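Local coordinates for malate dehydrogenase (Pyrococcus horikoshii, PDB 1V9N), which catalyses the reversible, NAD-dependent oxidation of (S)-malate to oxaloacetate, as a homodimer of the LDH2/MDH2 oxidoreductase family, at residues L19-F22 and I23-L27. Numbering follows the deposited sequence.
Sequences LFSF and IVRVL
L19 meets I23 one helical turn on, where I23 N donates a nearly straight bond to L19 O (3.1 Å) and I23 CD1 lies 4.4 Å from L19 CG. Both side chains, buried, also touch V57 of a neighbouring loop. At F20 the carbonyl receives V24 N, while the ring, its CG anti to the backbone N (chi1 -178°), brings CE2 to 3.7 Å from V24 CG2 in an oblique apolar contact; A41 of helix 34-49 adjoins this ring. The S21 hydroxyl turns back along the helix to bond R18 O. A water donates to S21 OG (water O to S21 OG 2.9 Å) and accepts from R25 NH2 (R25 NH2 to water O 2.8 Å), lying at the edge of the guanidinium in its plane, whereas the direct bond from R25 NH1 to S21 OG is weak. The R25 chain bends at chi3 (-67°), folding the guanidinium back along the helix with one face over F22 CA and NH2 near the plane of the F22 ring, at its edge; the two planes are 65° apart, an edge approach and not a stack. NH2 also bonds to E358 O, so an alanine here would probably cost the E358 carbonyl, near the C-terminus, and the bridging water the donor that NH2 supplies, and would strip that group from the edge of the F22 ring. The F22 ring offers a face to V26, whose CG2 sits 4.0 Å from the ring centroid in a CH-pi contact, offset toward the rim. L348 and A352 of helix 342-355 and L60 of helix 60-69 also touch this ring. Side chains paired i to i+4 along one alpha-helix, L19 with I23 and F22 with V26 on its buried side, are typical of a helix packed among others; here they seat helix 16-29 against helices 34-49, 60-69 and 342-355.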
loop_
_atom_site.group_PDB
_atom_site.type_symbol
_atom_site.label_atom_id
_atom_site.label_comp_id
_atom_site.label_asym_id
_atom_site.label_seq_id
_atom_site.Cartn_x
_atom_site.Cartn_y
_atom_site.Cartn_z
ATOM N N LEU A 19 14.355 24.376 19.377
ATOM C CA LEU A 19 12.967 23.964 19.226
ATOM C C LEU A 19 12.740 22.698 20.045
ATOM O O LEU A 19 11.725 22.558 20.730
ATOM C CB LEU A 19 12.650 23.696 17.753
ATOM C CG LEU A 19 11.192 23.380 17.414
ATOM C CD1 LEU A 19 10.308 24.553 17.814
ATOM C CD2 LEU A 19 11.059 23.103 15.929
ATOM N N PHE A 20 13.709 21.791 19.984
ATOM C CA PHE A 20 13.639 20.530 20.708
ATOM C C PHE A 20 13.507 20.729 22.216
ATOM O O PHE A 20 12.612 20.164 22.842
ATOM C CB PHE A 20 14.890 19.692 20.433
ATOM C CG PHE A 20 14.875 18.347 21.098
ATOM C CD1 PHE A 20 14.366 17.233 20.435
ATOM C CD2 PHE A 20 15.355 18.192 22.393
ATOM C CE1 PHE A 20 14.337 15.988 21.055
ATOM C CE2 PHE A 20 15.326 16.948 23.021
ATOM C CZ PHE A 20 14.815 15.844 22.347
ATOM N N SER A 21 14.415 21.514 22.795
ATOM C CA SER A 21 14.403 21.760 24.237
ATOM C C SER A 21 13.121 22.470 24.665
ATOM O O SER A 21 12.622 22.259 25.764
ATOM C CB SER A 21 15.621 22.596 24.647
ATOM O OG SER A 21 15.590 23.869 24.029
ATOM N N PHE A 22 12.595 23.315 23.790
ATOM C CA PHE A 22 11.362 24.025 24.083
ATOM C C PHE A 22 10.240 23.012 24.296
ATOM O O PHE A 22 9.593 22.998 25.347
ATOM C CB PHE A 22 10.997 24.954 22.928
ATOM C CG PHE A 22 9.599 25.491 23.010
ATOM C CD1 PHE A 22 9.239 26.379 24.017
ATOM C CD2 PHE A 22 8.628 25.073 22.107
ATOM C CE1 PHE A 22 7.933 26.838 24.125
ATOM C CE2 PHE A 22 7.314 25.527 22.207
ATOM C CZ PHE A 22 6.968 26.409 23.217
ATOM N N ILE A 23 10.020 22.160 23.295
ATOM C CA ILE A 23 8.978 21.139 23.366
ATOM C C ILE A 23 9.104 20.325 24.646
ATOM O O ILE A 23 8.111 20.075 25.328
ATOM C CB ILE A 23 9.046 20.175 22.147
ATOM C CG1 ILE A 23 8.776 20.950 20.859
ATOM C CG2 ILE A 23 8.019 19.051 22.299
ATOM C CD1 ILE A 23 9.047 20.149 19.596
ATOM N N VAL A 24 10.328 19.916 24.966
ATOM C CA VAL A 24 10.581 19.126 26.168
ATOM C C VAL A 24 10.230 19.901 27.442
ATOM O O VAL A 24 9.733 19.316 28.409
ATOM C CB VAL A 24 12.061 18.660 26.227
ATOM C CG1 VAL A 24 12.351 17.992 27.563
ATOM C CG2 VAL A 24 12.338 17.674 25.089
ATOM N N ARG A 25 10.486 21.209 27.442
ATOM C CA ARG A 25 10.171 22.046 28.603
ATOM C C ARG A 25 8.670 22.053 28.853
ATOM O O ARG A 25 8.208 21.814 29.967
ATOM C CB ARG A 25 10.619 23.497 28.386
ATOM C CG ARG A 25 12.074 23.785 28.675
ATOM C CD ARG A 25 12.268 25.271 28.965
ATOM N NE ARG A 25 12.020 26.122 27.806
ATOM C CZ ARG A 25 12.797 26.155 26.727
ATOM N NH1 ARG A 25 13.872 25.383 26.659
ATOM N NH2 ARG A 25 12.506 26.967 25.719
ATOM N N VAL A 26 7.915 22.348 27.801
ATOM C CA VAL A 26 6.463 22.404 27.882
ATOM C C VAL A 26 5.866 21.079 28.353
ATOM O O VAL A 26 5.071 21.043 29.295
ATOM C CB VAL A 26 5.848 22.761 26.511
ATOM C CG1 VAL A 26 4.326 22.706 26.586
ATOM C CG2 VAL A 26 6.309 24.139 26.075
ATOM N N LEU A 27 6.264 19.990 27.703
ATOM C CA LEU A 27 5.741 18.671 28.037
ATOM C C LEU A 27 6.061 18.208 29.452
ATOM O O LEU A 27 5.188 17.669 30.133
ATOM C CB LEU A 27 6.227 17.637 27.015
ATOM C CG LEU A 27 5.740 17.876 25.577
ATOM C CD1 LEU A 27 6.313 16.808 24.662
ATOM C CD2 LEU A 27 4.206 17.849 25.523
HETATM O O HOH W 1 14.537 26.599 23.868
#